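DUF5037 domain-containing protein (Ruminococcus gnavus, PDB 4GL6) is of unknown function, belongs to the DUF5037 family and contains two separate beta sheets, one antiparallel and one mixed. Local coordinates at residues F59-E62 with I68-I71; E90-A95 with Y99-D104. All blocks are in the same frame, centred on the assembly; numbering follows the deposited sequence. Where two conformers were deposited one is given.

In the fold
Contact 1 (59-62 with 68-71) and contact 2 (90-95 with 99-104) lie on opposite sides of the chain's centre, their own centres 36 Å apart and their nearest atoms about 17 Å apart, so they do not touch. Along the chain both segments of contact 1 precede those of contact 2. The first ties strand 69-70 to the end of strand 54-59 and lies at the surface, at an edge strand of the antiparallel sheet. The second, partly buried, packs helix 75-95 on strand 99-104, an outermost strand of the mixed sheet. Helix 75-95 follows strand 69-70 directly in sequence and thus carries the chain from one sheet to the other.

Contact 1: residues F59-E62 with I68-I71; sequences FNPE and IEII
Phe59 and Glu69 form an antiparallel hydrogen-bonded pair that closes the long loop of a beta-hairpin, where the end of strand 54-59 meets strand 69-70, an edge strand of the antiparallel sheet. Two backbone bonds join them, Phe59 N to Glu69 O and Glu69 N to Phe59 O, each 2.9 Å long. Both side chains project from the same face of the sheet and lie alongside each other. Followed outward, Glu69 starts with CB 3.6 Å from Phe59 O; its CG stands opposite the carbonyl carbon (chi1 -65°), and the extended chain beyond carries the carboxylate along the aromatic ring. There CD lies 3.9 Å from Phe59 CD2, OE1 lies 3.4 Å from Phe59 CD2, oblique to the ring, and OE2 reaches Pro61 CG at 3.7 Å. The carboxylate is turned 45° from the ring plane, so the two flat groups are not stacked. Beside this pair, Ile68 crosses Asn60 at about a right angle. Asn60 OD1 accepts a hydrogen bond from Lys9 of helix 6-18, while its backbone O is bonded by Asn37, tying the loop to helix 6-18 and to the loop that holds Asn37. With CG1 swung away from its own backbone N (chi1 -164°), Ile68 brings CD1 to 3.4 Å from Phe59 O and 3.6 Å from Asn60 CB.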
ATOM      1  N   PHE A  59      16.084  -8.920 -12.308  1.00 55.36           N
ATOM      2  CA  PHE A  59      17.125  -8.766 -13.345  1.00 59.43           C
ATOM      3  C   PHE A  59      17.047 -10.016 -14.219  1.00 57.35           C
ATOM      4  O   PHE A  59      16.976 -11.124 -13.684  1.00 54.99           O
ATOM      5  CB  PHE A  59      18.516  -8.594 -12.721  1.00 64.52           C
ATOM      6  CG  PHE A  59      19.648  -8.601 -13.718  1.00 74.32           C
ATOM      7  CD1 PHE A  59      19.982  -7.447 -14.430  1.00 76.17           C
ATOM      8  CD2 PHE A  59      20.415  -9.768 -13.928  1.00 82.44           C
ATOM      9  CE1 PHE A  59      21.044  -7.466 -15.343  1.00 76.84           C
ATOM     10  CE2 PHE A  59      21.477  -9.783 -14.838  1.00 80.30           C
ATOM     11  CZ  PHE A  59      21.789  -8.629 -15.543  1.00 77.13           C
ATOM     12  N   ASN A  60      17.032  -9.819 -15.539  1.00 56.20           N
ATOM     13  CA  ASN A  60      16.925 -10.905 -16.510  1.00 59.60           C
ATOM     14  C   ASN A  60      18.229 -10.971 -17.301  1.00 63.92           C
ATOM     15  O   ASN A  60      18.482 -10.064 -18.091  1.00 60.27           O
ATOM     16  CB  ASN A  60      15.738 -10.665 -17.445  1.00 59.00           C
ATOM     17  CG  ASN A  60      15.520 -11.799 -18.417  1.00 59.34           C
ATOM     18  OD1 ASN A  60      15.325 -12.945 -18.022  1.00 63.65           O
ATOM     19  ND2 ASN A  60      15.528 -11.481 -19.691  1.00 58.91           N
ATOM     20  N   PRO A  61      19.056 -12.037 -17.101  1.00 70.00           N
ATOM     21  CA  PRO A  61      20.354 -12.106 -17.805  1.00 73.31           C
ATOM     22  C   PRO A  61      20.281 -12.143 -19.342  1.00 80.07           C
ATOM     23  O   PRO A  61      19.266 -12.566 -19.899  1.00 77.55           O
ATOM     24  CB  PRO A  61      20.992 -13.384 -17.251  1.00 74.77           C
ATOM     25  CG  PRO A  61      20.321 -13.603 -15.942  1.00 71.90           C
ATOM     26  CD  PRO A  61      18.912 -13.161 -16.149  1.00 68.04           C
ATOM     27  N   GLU A  62      21.381 -11.735 -19.986  1.00 91.25           N
ATOM     28  CA  GLU A  62      21.487 -11.604 -21.457  1.00 99.52           C
ATOM     29  C   GLU A  62      21.193 -12.887 -22.272  1.00100.68           C
ATOM     30  O   GLU A  62      20.193 -12.927 -22.983  1.00 96.07           O
ATOM     31  CB  GLU A  62      22.870 -11.008 -21.856  1.00111.01           C
ATOM     32  CG  GLU A  62      22.845 -10.178 -23.132  1.00119.08           C
ATOM     33  CD  GLU A  62      21.961  -8.937 -22.989  1.00118.86           C
ATOM     34  OE1 GLU A  62      22.112  -8.184 -22.004  1.00112.02           O
ATOM     35  OE2 GLU A  62      21.089  -8.723 -23.851  1.00118.39           O
ATOM     36  N   ILE A  68      15.648 -16.150 -14.077  1.00 68.30           N
ATOM     37  CA  ILE A  68      15.459 -14.777 -13.604  1.00 63.55           C
ATOM     38  C   ILE A  68      16.123 -14.597 -12.232  1.00 62.85           C
ATOM     39  O   ILE A  68      16.064 -15.503 -11.403  1.00 65.80           O
ATOM     40  CB  ILE A  68      13.936 -14.421 -13.559  1.00 59.63           C
ATOM     41  CG1 ILE A  68      13.684 -12.903 -13.449  1.00 57.21           C
ATOM     42  CG2 ILE A  68      13.204 -15.218 -12.487  1.00 58.29           C
ATOM     43  CD1 ILE A  68      13.887 -12.145 -14.747  1.00 55.17           C
ATOM     44  N   GLU A  69      16.781 -13.453 -12.023  1.00 60.73           N
ATOM     45  CA  GLU A  69      17.419 -13.104 -10.740  1.00 59.11           C
ATOM     46  C   GLU A  69      16.506 -12.126  -9.989  1.00 55.52           C
ATOM     47  O   GLU A  69      15.813 -11.311 -10.603  1.00 53.94           O
ATOM     48  CB  GLU A  69      18.808 -12.515 -10.962  1.00 62.32           C
ATOM     49  CG  GLU A  69      19.775 -13.526 -11.571  1.00 71.08           C
ATOM     50  CD  GLU A  69      21.147 -12.963 -11.898  1.00 79.63           C
ATOM     51  OE1 GLU A  69      21.480 -11.846 -11.441  1.00 84.93           O
ATOM     52  OE2 GLU A  69      21.905 -13.654 -12.623  1.00 84.43           O
ATOM     53  N   ILE A  70      16.510 -12.216  -8.665  1.00 52.33           N
ATOM     54  CA  ILE A  70      15.631 -11.428  -7.809  1.00 50.21           C
ATOM     55  C   ILE A  70      16.426 -10.332  -7.111  1.00 50.51           C
ATOM     56  O   ILE A  70      17.375 -10.635  -6.390  1.00 52.86           O
ATOM     57  CB  ILE A  70      14.967 -12.334  -6.735  1.00 52.39           C
ATOM     58  CG1 ILE A  70      14.088 -13.419  -7.400  1.00 53.27           C
ATOM     59  CG2 ILE A  70      14.151 -11.521  -5.714  1.00 48.35           C
ATOM     60  CD1 ILE A  70      14.839 -14.570  -8.056  1.00 54.62           C
ATOM     61  N   ILE A  71      16.060  -9.073  -7.338  1.00 46.91           N
ATOM     62  CA  ILE A  71      16.661  -7.959  -6.607  1.00 47.88           C
ATOM     63  C   ILE A  71      15.891  -7.966  -5.269  1.00 50.83           C
ATOM     64  O   ILE A  71      16.487  -8.168  -4.206  1.00 55.37           O
ATOM     65  CB  ILE A  71      16.566  -6.626  -7.368  1.00 48.52           C
ATOM     66  CG1 ILE A  71      17.324  -6.726  -8.709  1.00 49.09           C
ATOM     67  CG2 ILE A  71      17.142  -5.496  -6.511  1.00 44.44           C
ATOM     68  CD1 ILE A  71      17.141  -5.519  -9.615  1.00 47.87           C
TER

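Contact 2: residues E90-A95 with Y99-D104; sequences EAISQA and YYIQGD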
ATOM      1  N   GLU A  90     -11.163  -2.563   9.402  1.00 59.53           N
ATOM      2  CA  GLU A  90     -12.000  -2.716  10.608  1.00 63.05           C
ATOM      3  C   GLU A  90     -12.727  -1.411  10.978  1.00 61.48           C
ATOM      4  O   GLU A  90     -13.853  -1.463  11.451  1.00 67.42           O
ATOM      5  CB  GLU A  90     -11.182  -3.239  11.788  1.00 74.17           C
ATOM      6  CG  GLU A  90     -10.815  -4.710  11.638  1.00 91.62           C
ATOM      7  CD  GLU A  90      -9.694  -5.186  12.559  1.00107.79           C
ATOM      8  OE1 GLU A  90      -9.065  -4.377  13.298  1.00111.09           O
ATOM      9  OE2 GLU A  90      -9.439  -6.417  12.554  1.00114.27           O
ATOM     10  N   ALA A  91     -12.091  -0.263  10.733  1.00 60.03           N
ATOM     11  CA  ALA A  91     -12.703   1.058  10.944  1.00 60.88           C
ATOM     12  C   ALA A  91     -13.446   1.556   9.693  1.00 56.54           C
ATOM     13  O   ALA A  91     -14.604   1.993   9.796  1.00 58.48           O
ATOM     14  CB  ALA A  91     -11.646   2.077  11.352  1.00 57.12           C
ATOM     15  N   ILE A  92     -12.794   1.472   8.531  1.00 50.58           N
ATOM     16  CA  ILE A  92     -13.368   1.964   7.260  1.00 48.83           C
ATOM     17  C   ILE A  92     -14.664   1.254   6.857  1.00 53.35           C
ATOM     18  O   ILE A  92     -15.595   1.909   6.378  1.00 57.19           O
ATOM     19  CB  ILE A  92     -12.346   1.913   6.088  1.00 45.52           C
ATOM     20  CG1 ILE A  92     -11.135   2.845   6.345  1.00 43.24           C
ATOM     21  CG2 ILE A  92     -12.987   2.297   4.747  1.00 45.60           C
ATOM     22  CD1 ILE A  92     -11.423   4.339   6.400  1.00 40.54           C
ATOM     23  N   SER A  93     -14.744  -0.056   7.097  1.00 56.35           N
ATOM     24  CA  SER A  93     -15.950  -0.838   6.749  1.00 57.27           C
ATOM     25  C   SER A  93     -17.195  -0.451   7.528  1.00 57.75           C
ATOM     26  O   SER A  93     -18.307  -0.766   7.079  1.00 60.98           O
ATOM     27  CB  SER A  93     -15.705  -2.326   6.916  1.00 59.21           C
ATOM     28  OG  SER A  93     -15.349  -2.593   8.259  1.00 64.45           O
ATOM     29  N   GLN A  94     -16.996   0.167   8.699  1.00 56.68           N
ATOM     30  CA  GLN A  94     -18.097   0.667   9.528  0.50 58.42           C
ATOM     31  C   GLN A  94     -18.501   2.093   9.123  1.00 56.24           C
ATOM     32  O   GLN A  94     -19.608   2.530   9.422  1.00 57.21           O
ATOM     33  CB  GLN A  94     -17.729   0.645  11.017  0.50 60.43           C
ATOM     34  CG  GLN A  94     -17.372  -0.717  11.594  0.50 61.17           C
ATOM     35  CD  GLN A  94     -17.404  -0.727  13.116  0.50 61.96           C
ATOM     36  OE1 GLN A  94     -18.448  -0.969  13.720  0.50 63.00           O
ATOM     37  NE2 GLN A  94     -16.256  -0.486  13.739  0.50 59.62           N
ATOM     38  N   ALA A  95     -17.601   2.815   8.444  1.00 56.16           N
ATOM     39  CA  ALA A  95     -17.822   4.194   7.971  1.00 55.63           C
ATOM     40  C   ALA A  95     -18.469   4.315   6.576  1.00 56.69           C
ATOM     41  O   ALA A  95     -19.260   5.249   6.348  1.00 59.14           O
ATOM     42  CB  ALA A  95     -16.490   4.933   7.960  1.00 51.51           C
ATOM     43  N   TYR A  99     -15.148   1.302  -0.993  1.00 48.20           N
ATOM     44  CA  TYR A  99     -13.875   1.922  -0.683  1.00 46.96           C
ATOM     45  C   TYR A  99     -12.719   1.067  -1.186  1.00 47.93           C
ATOM     46  O   TYR A  99     -12.902  -0.106  -1.505  1.00 47.13           O
ATOM     47  CB  TYR A  99     -13.714   2.096   0.852  1.00 47.36           C
ATOM     48  CG  TYR A  99     -13.986   0.813   1.609  1.00 47.03           C
ATOM     49  CD1 TYR A  99     -13.001  -0.169   1.752  1.00 48.76           C
ATOM     50  CD2 TYR A  99     -15.242   0.553   2.141  1.00 50.96           C
ATOM     51  CE1 TYR A  99     -13.256  -1.365   2.419  1.00 50.19           C
ATOM     52  CE2 TYR A  99     -15.503  -0.641   2.824  1.00 53.69           C
ATOM     53  CZ  TYR A  99     -14.506  -1.597   2.957  1.00 50.74           C
ATOM     54  OH  TYR A  99     -14.769  -2.767   3.617  1.00 52.64           O
ATOM     55  N   TYR A 100     -11.533   1.660  -1.225  1.00 46.85           N
ATOM     56  CA  TYR A 100     -10.323   0.943  -1.573  1.00 47.46           C
ATOM     57  C   TYR A 100      -9.251   1.400  -0.585  1.00 47.44           C
ATOM     58  O   TYR A 100      -8.973   2.609  -0.491  1.00 47.88           O
ATOM     59  CB  TYR A 100      -9.905   1.226  -3.011  1.00 48.69           C
ATOM     60  CG  TYR A 100      -8.794   0.307  -3.479  1.00 50.72           C
ATOM     61  CD1 TYR A 100      -7.451   0.588  -3.173  1.00 49.90           C
ATOM     62  CD2 TYR A 100      -9.072  -0.835  -4.231  1.00 51.94           C
ATOM     63  CE1 TYR A 100      -6.422  -0.250  -3.602  1.00 53.87           C
ATOM     64  CE2 TYR A 100      -8.049  -1.672  -4.673  1.00 57.09           C
ATOM     65  CZ  TYR A 100      -6.725  -1.375  -4.354  1.00 53.15           C
ATOM     66  OH  TYR A 100      -5.707  -2.188  -4.770  1.00 45.76           O
ATOM     67  N   ILE A 101      -8.668   0.445   0.143  1.00 42.71           N
ATOM     68  CA  ILE A 101      -7.632   0.726   1.121  1.00 40.19           C
ATOM     69  C   ILE A 101      -6.325   0.237   0.526  1.00 41.96           C
ATOM     70  O   ILE A 101      -6.147  -0.962   0.307  1.00 46.93           O
ATOM     71  CB  ILE A 101      -7.903   0.008   2.450  1.00 43.28           C
ATOM     72  CG1 ILE A 101      -9.295   0.402   2.997  1.00 46.65           C
ATOM     73  CG2 ILE A 101      -6.796   0.323   3.447  1.00 39.78           C
ATOM     74  CD1 ILE A 101      -9.754  -0.436   4.175  1.00 47.01           C
ATOM     75  N   GLN A 102      -5.404   1.165   0.279  1.00 43.27           N
ATOM     76  CA  GLN A 102      -4.096   0.854  -0.306  1.00 42.59           C
ATOM     77  C   GLN A 102      -2.968   1.046   0.726  1.00 47.09           C
ATOM     78  O   GLN A 102      -2.670   2.172   1.131  1.00 51.02           O
ATOM     79  CB  GLN A 102      -3.845   1.756  -1.499  1.00 37.96           C
ATOM     80  CG  GLN A 102      -2.651   1.364  -2.343  1.00 37.43           C
ATOM     81  CD  GLN A 102      -2.286   2.449  -3.313  1.00 35.70           C
ATOM     82  OE1 GLN A 102      -1.816   3.510  -2.911  1.00 38.97           O
ATOM     83  NE2 GLN A 102      -2.464   2.183  -4.581  1.00 32.65           N
ATOM     84  N   GLY A 103      -2.346  -0.052   1.129  1.00 46.55           N
ATOM     85  CA  GLY A 103      -1.228  -0.017   2.070  1.00 51.59           C
ATOM     86  C   GLY A 103       0.055   0.269   1.318  1.00 48.24           C
ATOM     87  O   GLY A 103       0.280  -0.318   0.268  1.00 48.64           O
ATOM     88  N   ASP A 104       0.890   1.154   1.868  1.00 49.69           N
ATOM     89  CA  ASP A 104       2.157   1.590   1.268  1.00 45.37           C
ATOM     90  C   ASP A 104       3.284   1.411   2.286  1.00 45.72           C
ATOM     91  O   ASP A 104       3.641   2.340   3.007  1.00 59.57           O
ATOM     92  CB  ASP A 104       2.000   3.054   0.807  1.00 44.17           C
ATOM     93  CG  ASP A 104       3.242   3.619   0.109  1.00 43.05           C
ATOM     94  OD1 ASP A 104       4.125   2.877  -0.381  1.00 45.07           O
ATOM     95  OD2 ASP A 104       3.306   4.850   0.040  1.00 44.43           O
TER
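The ring of Tyr99 has Ile92 over one face: the methyl CG2 makes a CH-pi contact, 3.9 Å from the ring centroid and 21° off the normal, displaced toward the CG end, where CG2 comes within 3.6 Å of Tyr99 CG. Farther along the ring, CA of Ser93 approaches CE2 obliquely, and Ser93 CB lies 3.5 Å from Tyr99 OH. The ring reaches the helix because Tyr99 CG sits between its backbone N and carbonyl carbon (chi1 51°). Its hydroxyl is hydrogen-bonded to the carboxylate of Glu89, one turn back along the helix, and Ser93 OG is bonded to the backbone O of the same residue. A leucine at Tyr99, lacking the hydroxyl and the ring, would probably leave the Glu89 carboxylate without its phenol partner and Ile92 CG2 without an aromatic face to pack on. Ile101, two residues along the strand, adds an aliphatic contact, its CD1 4.0 Å from Ile92 CB, and also touches Glu85 and Glu89; a glycerol, probably from the crystallisation liquor, lies about 4 Å from its side chain. The contact is helix-on-sheet packing through side chains, with no hydrogen bond across it; the axes of segments 90-95 and 99-104 pass 10.0 Å apart, nearly antiparallel at 165°. Ile92 also touches Tyr163 of helix 156-171, while strand 99-104 pairs by its backbone with strand 140-147 in the mixed sheet.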